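Local coordinates for protein SOXX (Paracoccus pantotrophus, PDB 2C1D) that probably carries electrons through its covalently bound heme c, as the SoxX subunit of the SoxXA heme enzyme that initiates chemotrophic sulfur oxidation, at residues Thr34-Ala37 with Leu38-Val42; Asp68-Glu72 with Ala73-Gly77; Ala80-Lys83 with Met84-Gly88. All coordinates share one frame; numbering follows the deposited sequence.

Contact 1: residues Thr34-Ala37 with Leu38-Val42. With HEC (heme c), chain O.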
loop_
_atom_site.group_PDB
_atom_site.type_symbol
_atom_site.label_atom_id
_atom_site.label_comp_id
_atom_site.label_asym_id
_atom_site.label_seq_id
_atom_site.Cartn_x
_atom_site.Cartn_y
_atom_site.Cartn_z
ATOM N N THR B 34 12.729 4.640 -19.025
ATOM C CA THR B 34 12.780 5.738 -18.056
ATOM C C THR B 34 11.508 6.572 -18.048
ATOM O O THR B 34 11.468 7.680 -17.471
ATOM C CB THR B 34 13.980 6.602 -18.346
ATOM O OG1 THR B 34 13.932 7.072 -19.705
ATOM C CG2 THR B 34 15.274 5.757 -18.265
ATOM N N THR B 35 10.462 6.023 -18.668
ATOM C CA THR B 35 9.159 6.659 -18.693
ATOM C C THR B 35 8.214 5.822 -17.824
ATOM O O THR B 35 8.090 4.594 -18.017
ATOM C CB THR B 35 8.634 6.780 -20.139
ATOM O OG1 THR B 35 9.528 7.592 -20.932
ATOM C CG2 THR B 35 7.280 7.521 -20.152
ATOM N N ASN B 36 7.542 6.483 -16.882
ATOM C CA ASN B 36 6.752 5.788 -15.860
ATOM C C ASN B 36 5.645 4.858 -16.392
ATOM O O ASN B 36 5.385 3.796 -15.839
ATOM C CB ASN B 36 6.155 6.800 -14.868
ATOM C CG ASN B 36 7.225 7.615 -14.138
ATOM O OD1 ASN B 36 8.422 7.420 -14.338
ATOM N ND2 ASN B 36 6.787 8.564 -13.316
ATOM N N ALA B 37 5.000 5.250 -17.470
ATOM C CA ALA B 37 3.849 4.511 -17.955
ATOM C C ALA B 37 4.289 3.448 -18.941
ATOM O O ALA B 37 3.468 2.712 -19.430
ATOM C CB ALA B 37 2.869 5.453 -18.625
ATOM N N LEU B 38 5.582 3.394 -19.257
ATOM C CA LEU B 38 6.088 2.393 -20.188
ATOM C C LEU B 38 6.885 1.330 -19.421
ATOM O O LEU B 38 6.299 0.577 -18.656
ATOM C CB LEU B 38 6.860 3.073 -21.320
ATOM C CG LEU B 38 6.051 4.056 -22.182
ATOM C CD1 LEU B 38 6.956 4.720 -23.220
ATOM C CD2 LEU B 38 4.821 3.359 -22.859
ATOM N N GLY B 39 8.193 1.275 -19.589
ATOM C CA GLY B 39 8.998 0.252 -18.924
ATOM C C GLY B 39 9.110 0.467 -17.433
ATOM O O GLY B 39 9.064 -0.485 -16.652
ATOM N N ASN B 40 9.268 1.737 -17.045
ATOM C CA ASN B 40 9.386 2.129 -15.643
ATOM C C ASN B 40 10.457 1.305 -14.920
ATOM O O ASN B 40 10.336 1.022 -13.727
ATOM C CB ASN B 40 8.018 2.012 -14.959
ATOM C CG ASN B 40 7.935 2.794 -13.652
ATOM O OD1 ASN B 40 8.610 3.807 -13.463
ATOM N ND2 ASN B 40 7.083 2.329 -12.752
ATOM N N CYS B 41 11.493 0.925 -15.669
ATOM C CA CYS B 41 12.546 0.024 -15.191
ATOM C C CYS B 41 13.299 0.629 -13.998
ATOM O O CYS B 41 13.685 -0.071 -13.079
ATOM C CB CYS B 41 13.548 -0.216 -16.305
ATOM S SG CYS B 41 12.834 -0.774 -17.885
ATOM N N VAL B 42 13.491 1.939 -14.055
ATOM C CA VAL B 42 14.194 2.682 -13.030
ATOM C C VAL B 42 13.446 2.788 -11.706
ATOM O O VAL B 42 14.041 3.239 -10.724
ATOM C CB VAL B 42 14.622 4.102 -13.508
ATOM C CG1 VAL B 42 15.659 4.014 -14.636
ATOM C CG2 VAL B 42 13.443 4.927 -13.947
HETATM FE FE HEC O . 14.070 -6.047 -13.851
HETATM C CHA HEC O . 16.055 -8.700 -13.036
HETATM C CHB HEC O . 15.717 -5.666 -16.783
HETATM C CHC HEC O . 11.892 -3.608 -14.730
HETATM C CHD HEC O . 12.630 -6.127 -10.701
HETATM N NA HEC O . 15.593 -7.030 -14.758
HETATM C C1A HEC O . 16.306 -8.061 -14.222
HETATM C C2A HEC O . 17.375 -8.377 -15.143
HETATM C C3A HEC O . 17.293 -7.534 -16.192
HETATM C C4A HEC O . 16.148 -6.673 -15.955
HETATM C CMA HEC O . 18.177 -7.424 -17.447
HETATM C CAA HEC O . 18.376 -9.507 -14.893
HETATM C CBA HEC O . 19.301 -9.193 -13.725
HETATM C CGA HEC O . 20.393 -8.371 -14.295
HETATM O O1A HEC O . 21.161 -8.943 -15.099
HETATM O O2A HEC O . 20.504 -7.165 -13.973
HETATM N NB HEC O . 13.866 -4.857 -15.417
HETATM C C1B HEC O . 14.606 -4.905 -16.578
HETATM C C2B HEC O . 13.999 -4.026 -17.564
HETATM C C3B HEC O . 12.944 -3.438 -16.994
HETATM C C4B HEC O . 12.840 -3.968 -15.645
HETATM C CMB HEC O . 14.567 -3.772 -18.968
HETATM C CAB HEC O . 11.987 -2.418 -17.679
HETATM C CBB HEC O . 11.480 -2.926 -18.856
HETATM N NC HEC O . 12.523 -5.014 -12.880
HETATM C C1C HEC O . 11.760 -4.056 -13.450
HETATM C C2C HEC O . 10.854 -3.541 -12.425
HETATM C C3C HEC O . 10.953 -4.338 -11.349
HETATM C C4C HEC O . 12.095 -5.215 -11.592
HETATM C CMC HEC O . 9.701 -2.563 -12.704
HETATM C CAC HEC O . 10.186 -4.263 -9.979
HETATM C CBC HEC O . 8.845 -4.287 -9.955
HETATM N ND HEC O . 14.284 -7.247 -12.132
HETATM C C1D HEC O . 13.608 -7.076 -10.931
HETATM C C2D HEC O . 14.091 -8.054 -9.983
HETATM C C3D HEC O . 15.167 -8.854 -10.727
HETATM C C4D HEC O . 15.217 -8.270 -12.038
HETATM C CMD HEC O . 13.638 -8.265 -8.512
HETATM C CAD HEC O . 16.054 -10.024 -10.211
HETATM C CBD HEC O . 15.339 -11.337 -10.524
HETATM C CGD HEC O . 15.130 -12.183 -9.285
HETATM O O1D HEC O . 13.965 -12.238 -8.762
HETATM O O2D HEC O . 16.154 -12.788 -8.844
HETATM O O HOH W 1 10.299 5.422 -15.329
HETATM O O HOH W 2 4.794 0.701 -16.535
#
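With chi1 at -162°, N40 swings CG away from its backbone N and carries its amide across that of N36, the two planes 48° apart; its CB, set by the backbone, lies 3.3 Å from N36 O. The two amide oxygens, N36 OD1 and N40 OD1, are both acceptors and lie 3.7 Å apart without bonding to each other; one water donates to both, which lets them sit close. N36 OD1 also takes a weak bond from R193 of the SOXA chain. The backbone makes a type I beta turn from T35 to L38, with L38 N donating to T35 O (3.0 Å); N40 N adds a weak bond to the same oxygen. A second water links N36 O to L38 O. L38 runs beside T35, CD1 lying 4.1 Å from T35 CB; at the other end of the loop T34 CG2 meets V42 CG1. The hydroxyls of T34 and T35 turn back to V30 O and R31 O at the end of helix 26-33. This fold of chain leads into the C-X-X-C-H heme-binding motif of c-type cytochromes, where C41 SG is bonded to heme CAB at 1.9 Å. The thioether thus fixes one end of a polar, water-bridged loop to the porphyrin edge.

Contact 2: residues Asp68-Glu72 with Ala73-Gly77. With HEC (heme c), chain O.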
loop_
_atom_site.group_PDB
_atom_site.type_symbol
_atom_site.label_atom_id
_atom_site.label_comp_id
_atom_site.label_asym_id
_atom_site.label_seq_id
_atom_site.Cartn_x
_atom_site.Cartn_y
_atom_site.Cartn_z
ATOM N N ASP B 68 26.714 -7.832 -20.812
ATOM C CA ASP B 68 27.755 -8.855 -20.600
ATOM C C ASP B 68 27.224 -10.148 -19.985
ATOM O O ASP B 68 27.805 -11.218 -20.186
ATOM C CB ASP B 68 28.828 -8.360 -19.604
ATOM C CG ASP B 68 29.594 -7.129 -20.073
ATOM O OD1 ASP B 68 30.131 -7.127 -21.217
ATOM O OD2 ASP B 68 29.752 -6.123 -19.319
ATOM N N ARG B 69 26.173 -10.044 -19.173
ATOM C CA ARG B 69 25.673 -11.169 -18.393
ATOM C C ARG B 69 24.723 -12.059 -19.176
ATOM O O ARG B 69 24.528 -13.237 -18.822
ATOM C CB ARG B 69 24.934 -10.662 -17.144
ATOM C CG ARG B 69 25.769 -9.777 -16.220
ATOM C CD ARG B 69 25.147 -9.548 -14.826
ATOM N NE ARG B 69 24.105 -8.515 -14.840
ATOM C CZ ARG B 69 24.326 -7.208 -14.724
ATOM N NH1 ARG B 69 25.558 -6.733 -14.596
ATOM N NH2 ARG B 69 23.304 -6.355 -14.739
ATOM N N TRP B 70 24.106 -11.486 -20.215
ATOM C CA TRP B 70 23.070 -12.173 -20.977
ATOM C C TRP B 70 23.250 -11.963 -22.472
ATOM O O TRP B 70 23.718 -10.918 -22.912
ATOM C CB TRP B 70 21.681 -11.640 -20.596
ATOM C CG TRP B 70 21.407 -11.608 -19.143
ATOM C CD1 TRP B 70 21.522 -10.539 -18.320
ATOM C CD2 TRP B 70 20.977 -12.697 -18.331
ATOM N NE1 TRP B 70 21.183 -10.891 -17.038
ATOM C CE2 TRP B 70 20.830 -12.211 -17.021
ATOM C CE3 TRP B 70 20.683 -14.045 -18.582
ATOM C CZ2 TRP B 70 20.427 -13.013 -15.968
ATOM C CZ3 TRP B 70 20.267 -14.837 -17.557
ATOM C CH2 TRP B 70 20.145 -14.323 -16.248
ATOM N N THR B 71 22.838 -12.954 -23.252
ATOM C CA THR B 71 22.773 -12.809 -24.704
ATOM C C THR B 71 21.532 -11.997 -25.040
ATOM O O THR B 71 20.599 -11.913 -24.236
ATOM C CB THR B 71 22.627 -14.167 -25.406
ATOM O OG1 THR B 71 21.399 -14.769 -25.023
ATOM C CG2 THR B 71 23.704 -15.190 -24.968
ATOM N N GLU B 72 21.510 -11.448 -26.245
ATOM C CA GLU B 72 20.303 -10.833 -26.792
ATOM C C GLU B 72 19.045 -11.658 -26.513
ATOM O O GLU B 72 18.043 -11.113 -26.045
ATOM C CB GLU B 72 20.468 -10.600 -28.291
ATOM C CG GLU B 72 19.258 -10.000 -28.992
ATOM C CD GLU B 72 19.476 -9.834 -30.482
ATOM O OE1 GLU B 72 20.564 -10.143 -30.981
ATOM O OE2 GLU B 72 18.543 -9.412 -31.169
ATOM N N ALA B 73 19.094 -12.964 -26.769
ATOM C CA ALA B 73 17.907 -13.808 -26.639
ATOM C C ALA B 73 17.458 -13.931 -25.195
ATOM O O ALA B 73 16.267 -13.969 -24.889
ATOM C CB ALA B 73 18.170 -15.203 -27.207
ATOM N N GLN B 74 18.417 -14.047 -24.299
ATOM C CA GLN B 74 18.086 -14.071 -22.880
ATOM C C GLN B 74 17.426 -12.752 -22.455
ATOM O O GLN B 74 16.462 -12.762 -21.714
ATOM C CB GLN B 74 19.334 -14.362 -22.064
ATOM C CG GLN B 74 19.744 -15.813 -22.235
ATOM C CD GLN B 74 21.102 -16.163 -21.651
ATOM O OE1 GLN B 74 22.034 -15.348 -21.635
ATOM N NE2 GLN B 74 21.215 -17.396 -21.189
ATOM N N LEU B 75 17.973 -11.634 -22.930
ATOM C CA LEU B 75 17.492 -10.321 -22.539
ATOM C C LEU B 75 16.062 -10.156 -23.041
ATOM O O LEU B 75 15.224 -9.661 -22.317
ATOM C CB LEU B 75 18.414 -9.216 -23.051
ATOM C CG LEU B 75 19.820 -9.143 -22.432
ATOM C CD1 LEU B 75 20.716 -8.221 -23.226
ATOM C CD2 LEU B 75 19.767 -8.694 -20.974
ATOM N N ARG B 76 15.768 -10.638 -24.251
ATOM C CA ARG B 76 14.407 -10.537 -24.805
ATOM C C ARG B 76 13.412 -11.264 -23.927
ATOM O O ARG B 76 12.351 -10.737 -23.579
ATOM C CB ARG B 76 14.379 -11.085 -26.243
ATOM C CG ARG B 76 13.012 -11.193 -26.911
ATOM C CD ARG B 76 13.108 -11.700 -28.360
ATOM N NE ARG B 76 13.905 -10.777 -29.159
ATOM C CZ ARG B 76 15.101 -11.026 -29.696
ATOM N NH1 ARG B 76 15.729 -12.193 -29.553
ATOM N NH2 ARG B 76 15.686 -10.072 -30.386
ATOM N N GLY B 77 13.772 -12.486 -23.544
ATOM C CA GLY B 77 12.923 -13.283 -22.693
ATOM C C GLY B 77 12.725 -12.683 -21.303
ATOM O O GLY B 77 11.654 -12.807 -20.760
HETATM FE FE HEC O . 14.070 -6.047 -13.851
HETATM C CHA HEC O . 16.055 -8.700 -13.036
HETATM C CHB HEC O . 15.717 -5.666 -16.783
HETATM C CHC HEC O . 11.892 -3.608 -14.730
HETATM C CHD HEC O . 12.630 -6.127 -10.701
HETATM N NA HEC O . 15.593 -7.030 -14.758
HETATM C C1A HEC O . 16.306 -8.061 -14.222
HETATM C C2A HEC O . 17.375 -8.377 -15.143
HETATM C C3A HEC O . 17.293 -7.534 -16.192
HETATM C C4A HEC O . 16.148 -6.673 -15.955
HETATM C CMA HEC O . 18.177 -7.424 -17.447
HETATM C CAA HEC O . 18.376 -9.507 -14.893
HETATM C CBA HEC O . 19.301 -9.193 -13.725
HETATM C CGA HEC O . 20.393 -8.371 -14.295
HETATM O O1A HEC O . 21.161 -8.943 -15.099
HETATM O O2A HEC O . 20.504 -7.165 -13.973
HETATM N NB HEC O . 13.866 -4.857 -15.417
HETATM C C1B HEC O . 14.606 -4.905 -16.578
HETATM C C2B HEC O . 13.999 -4.026 -17.564
HETATM C C3B HEC O . 12.944 -3.438 -16.994
HETATM C C4B HEC O . 12.840 -3.968 -15.645
HETATM C CMB HEC O . 14.567 -3.772 -18.968
HETATM C CAB HEC O . 11.987 -2.418 -17.679
HETATM C CBB HEC O . 11.480 -2.926 -18.856
HETATM N NC HEC O . 12.523 -5.014 -12.880
HETATM C C1C HEC O . 11.760 -4.056 -13.450
HETATM C C2C HEC O . 10.854 -3.541 -12.425
HETATM C C3C HEC O . 10.953 -4.338 -11.349
HETATM C C4C HEC O . 12.095 -5.215 -11.592
HETATM C CMC HEC O . 9.701 -2.563 -12.704
HETATM C CAC HEC O . 10.186 -4.263 -9.979
HETATM C CBC HEC O . 8.845 -4.287 -9.955
HETATM N ND HEC O . 14.284 -7.247 -12.132
HETATM C C1D HEC O . 13.608 -7.076 -10.931
HETATM C C2D HEC O . 14.091 -8.054 -9.983
HETATM C C3D HEC O . 15.167 -8.854 -10.727
HETATM C C4D HEC O . 15.217 -8.270 -12.038
HETATM C CMD HEC O . 13.638 -8.265 -8.512
HETATM C CAD HEC O . 16.054 -10.024 -10.211
HETATM C CBD HEC O . 15.339 -11.337 -10.524
HETATM C CGD HEC O . 15.130 -12.183 -9.285
HETATM O O1D HEC O . 13.965 -12.238 -8.762
HETATM O O2D HEC O . 16.154 -12.788 -8.844
#
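T71 and Q74 form a capping box that starts helix 72-81, just after the chain has supplied two hydrogen-bonding side chains to a heme propionate. R69 comes first: its side chain bends at chi3 (-80°), so that NE donates to heme O1A at 3.0 Å in the guanidinium plane and NH2 donates to the other oxygen, O2A. NH1 donates to D64 O. W70 follows, its NE1 pointing at O1A over 2.7 Å, so that O1A is gripped by two N-H groups and the carboxylate is held by three bonds in all. W70 CB packs on L75 CD2 at 3.5 Å, while the CE3 edge of the indole meets the Q74 amide, whose plane stands 79° from the ring. At T71 the box closes both ways: T71 N donates to Q74 OE1 (3.0 Å, nearly straight), and Q74 N donates to T71 OG1 (3.2 Å). T71 O receives L75 N in the first full helical bond. E72 runs alongside R76 one turn on, and its main-chain O accepts R76 N. R76 also makes a salt bridge through NE with E126 of helix 122-133, joining the two helices. Its NH2 meets E72 OE2 at 3.0 Å on the anti side of that oxygen, 28° out of the carboxylate plane.

Contact 3: residues Ala80-Lys83 with Met84-Gly88. With HEC (heme c), chain O.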
loop_
_atom_site.group_PDB
_atom_site.type_symbol
_atom_site.label_atom_id
_atom_site.label_comp_id
_atom_site.label_asym_id
_atom_site.label_seq_id
_atom_site.Cartn_x
_atom_site.Cartn_y
_atom_site.Cartn_z
ATOM N N ALA B 80 10.351 -9.536 -21.870
ATOM C CA ALA B 80 9.008 -9.992 -22.213
ATOM C C ALA B 80 8.338 -10.666 -21.035
ATOM O O ALA B 80 7.165 -10.428 -20.755
ATOM C CB ALA B 80 9.027 -10.952 -23.427
ATOM N N ASN B 81 9.065 -11.538 -20.357
ATOM C CA ASN B 81 8.493 -12.199 -19.191
ATOM C C ASN B 81 9.583 -12.802 -18.295
ATOM O O ASN B 81 10.029 -13.933 -18.510
ATOM C CB ASN B 81 7.479 -13.251 -19.597
ATOM C CG ASN B 81 6.695 -13.792 -18.415
ATOM O OD1 ASN B 81 7.068 -13.584 -17.248
ATOM N ND2 ASN B 81 5.617 -14.508 -18.704
ATOM N N ALA B 82 9.981 -12.038 -17.273
ATOM C CA ALA B 82 11.131 -12.385 -16.453
ATOM C C ALA B 82 10.856 -13.604 -15.603
ATOM O O ALA B 82 11.793 -14.310 -15.222
ATOM C CB ALA B 82 11.560 -11.215 -15.604
ATOM N N LYS B 83 9.586 -13.874 -15.329
ATOM C CA LYS B 83 9.167 -15.077 -14.609
ATOM C C LYS B 83 9.568 -16.393 -15.270
ATOM O O LYS B 83 9.536 -17.438 -14.616
ATOM C CB LYS B 83 7.650 -15.082 -14.413
ATOM C CG LYS B 83 7.145 -14.076 -13.363
ATOM C CD LYS B 83 6.512 -12.831 -13.990
ATOM C CE LYS B 83 5.611 -12.066 -13.005
ATOM N NZ LYS B 83 6.318 -11.553 -11.795
ATOM N N MET B 84 9.918 -16.362 -16.554
ATOM C CA MET B 84 10.345 -17.585 -17.255
ATOM C C MET B 84 11.839 -17.851 -17.074
ATOM O O MET B 84 12.343 -18.910 -17.468
ATOM C CB MET B 84 10.023 -17.501 -18.750
ATOM C CG MET B 84 8.559 -17.312 -19.085
ATOM S SD MET B 84 7.519 -18.666 -18.586
ATOM C CE MET B 84 7.885 -19.935 -19.874
ATOM N N THR B 85 12.537 -16.875 -16.511
ATOM C CA THR B 85 13.944 -17.007 -16.157
ATOM C C THR B 85 14.089 -17.139 -14.628
ATOM O O THR B 85 14.816 -18.011 -14.139
ATOM C CB THR B 85 14.718 -15.783 -16.675
ATOM O OG1 THR B 85 14.746 -15.781 -18.112
ATOM C CG2 THR B 85 16.187 -15.808 -16.282
ATOM N N PHE B 86 13.396 -16.274 -13.881
ATOM C CA PHE B 86 13.478 -16.232 -12.414
ATOM C C PHE B 86 12.105 -16.501 -11.838
ATOM O O PHE B 86 11.280 -15.587 -11.750
ATOM C CB PHE B 86 13.933 -14.862 -11.924
ATOM C CG PHE B 86 15.118 -14.287 -12.649
ATOM C CD1 PHE B 86 14.949 -13.257 -13.562
ATOM C CD2 PHE B 86 16.406 -14.701 -12.352
ATOM C CE1 PHE B 86 16.034 -12.691 -14.206
ATOM C CE2 PHE B 86 17.502 -14.128 -12.987
ATOM C CZ PHE B 86 17.322 -13.125 -13.910
ATOM N N GLU B 87 11.849 -17.744 -11.448
ATOM C CA GLU B 87 10.515 -18.163 -11.009
ATOM C C GLU B 87 10.043 -17.336 -9.813
ATOM O O GLU B 87 10.801 -17.130 -8.864
ATOM C CB GLU B 87 10.518 -19.655 -10.633
ATOM C CG GLU B 87 9.154 -20.246 -10.278
ATOM C CD GLU B 87 9.160 -21.779 -10.254
ATOM O OE1 GLU B 87 10.081 -22.379 -9.628
ATOM O OE2 GLU B 87 8.240 -22.392 -10.864
ATOM N N GLY B 88 8.803 -16.854 -9.887
ATOM C CA GLY B 88 8.197 -16.046 -8.839
ATOM C C GLY B 88 8.760 -14.642 -8.656
ATOM O O GLY B 88 8.458 -14.004 -7.670
HETATM FE FE HEC O . 14.070 -6.047 -13.851
HETATM C CHA HEC O . 16.055 -8.700 -13.036
HETATM C CHB HEC O . 15.717 -5.666 -16.783
HETATM C CHC HEC O . 11.892 -3.608 -14.730
HETATM C CHD HEC O . 12.630 -6.127 -10.701
HETATM N NA HEC O . 15.593 -7.030 -14.758
HETATM C C1A HEC O . 16.306 -8.061 -14.222
HETATM C C2A HEC O . 17.375 -8.377 -15.143
HETATM C C3A HEC O . 17.293 -7.534 -16.192
HETATM C C4A HEC O . 16.148 -6.673 -15.955
HETATM C CMA HEC O . 18.177 -7.424 -17.447
HETATM C CAA HEC O . 18.376 -9.507 -14.893
HETATM C CBA HEC O . 19.301 -9.193 -13.725
HETATM C CGA HEC O . 20.393 -8.371 -14.295
HETATM O O1A HEC O . 21.161 -8.943 -15.099
HETATM O O2A HEC O . 20.504 -7.165 -13.973
HETATM N NB HEC O . 13.866 -4.857 -15.417
HETATM C C1B HEC O . 14.606 -4.905 -16.578
HETATM C C2B HEC O . 13.999 -4.026 -17.564
HETATM C C3B HEC O . 12.944 -3.438 -16.994
HETATM C C4B HEC O . 12.840 -3.968 -15.645
HETATM C CMB HEC O . 14.567 -3.772 -18.968
HETATM C CAB HEC O . 11.987 -2.418 -17.679
HETATM C CBB HEC O . 11.480 -2.926 -18.856
HETATM N NC HEC O . 12.523 -5.014 -12.880
HETATM C C1C HEC O . 11.760 -4.056 -13.450
HETATM C C2C HEC O . 10.854 -3.541 -12.425
HETATM C C3C HEC O . 10.953 -4.338 -11.349
HETATM C C4C HEC O . 12.095 -5.215 -11.592
HETATM C CMC HEC O . 9.701 -2.563 -12.704
HETATM C CAC HEC O . 10.186 -4.263 -9.979
HETATM C CBC HEC O . 8.845 -4.287 -9.955
HETATM N ND HEC O . 14.284 -7.247 -12.132
HETATM C C1D HEC O . 13.608 -7.076 -10.931
HETATM C C2D HEC O . 14.091 -8.054 -9.983
HETATM C C3D HEC O . 15.167 -8.854 -10.727
HETATM C C4D HEC O . 15.217 -8.270 -12.038
HETATM C CMD HEC O . 13.638 -8.265 -8.512
HETATM C CAD HEC O . 16.054 -10.024 -10.211
HETATM C CBD HEC O . 15.339 -11.337 -10.524
HETATM C CGD HEC O . 15.130 -12.183 -9.285
HETATM O O1D HEC O . 13.965 -12.238 -8.762
HETATM O O2D HEC O . 16.154 -12.788 -8.844
HETATM O O HOH W 3 12.412 -15.194 -19.373
#
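A82 O is gripped by two N-H groups, F86 N at 2.9 Å in an almost straight bond and T85 N at 3.0 Å. The bonds from M84 N to N81 O and from T85 N to A82 O are the i to i+3 bonds of a short 3-10 turn at the end of helix 72-81; F86 N, one residue further along, reaches back to the same A82 O, and the chain comes round beside the heme. The tight side belongs to F86. With CG anti to the carbonyl carbon (chi1 -47°), its ring is laid against a propionate arm and clasped between two aliphatic groups: T85 CG2 sits over the centre of one face, and heme CBD, on that arm, lies over the opposite face toward the rim, 3.6 Å from F86 CD1. F86 CZ also reaches CAA of the other propionate, while A82 CB stands farther off, 4.5 Å from F86 CD1. An alanine at F86 would remove the ring from between T85 CG2 and the propionate, and would probably open a gap there and leave the arm freer to turn. Within the turn K83 CA makes a C-H...O contact with F86 O, and buried N81 takes a weak bond from K83 N on its OD1.

The loose side is outward. M84 lays its CG 4.0 Å from N81 CG, but its chain then bends away into an exposed position, and E87 and G88 are exposed too. A water spans N81 O and T85 OG1. Main-chain bonds therefore set the turn and apolar contact with both propionate arms fastens it to the heme; K83 NZ, donating to M91 O, ties it to the loop of that axial ligand, and the main-chain O of G88, accepting from R172 of the SOXA chain, ties it to the partner subunit.

In the fold
From the N terminus the three contacts follow in series, none nested in or crossing another. Contact 1 folds the loop that leaves helix 26-33 and delivers the chain to the covalent heme attachment. Contact 2 closes the short link between helices 66-69 and 72-81 and lies on the other side of the chain's centre, its own centre 20 Å from that of contact 1. Contact 3 turns the far end of helix 72-81 toward the loop that carries M91. Contacts 2 and 3 thus share one helix and touch directly, W70 CZ2 packing on F86 CZ at 3.7 Å. Contact 1 touches neither; the heme, met by all three, joins them.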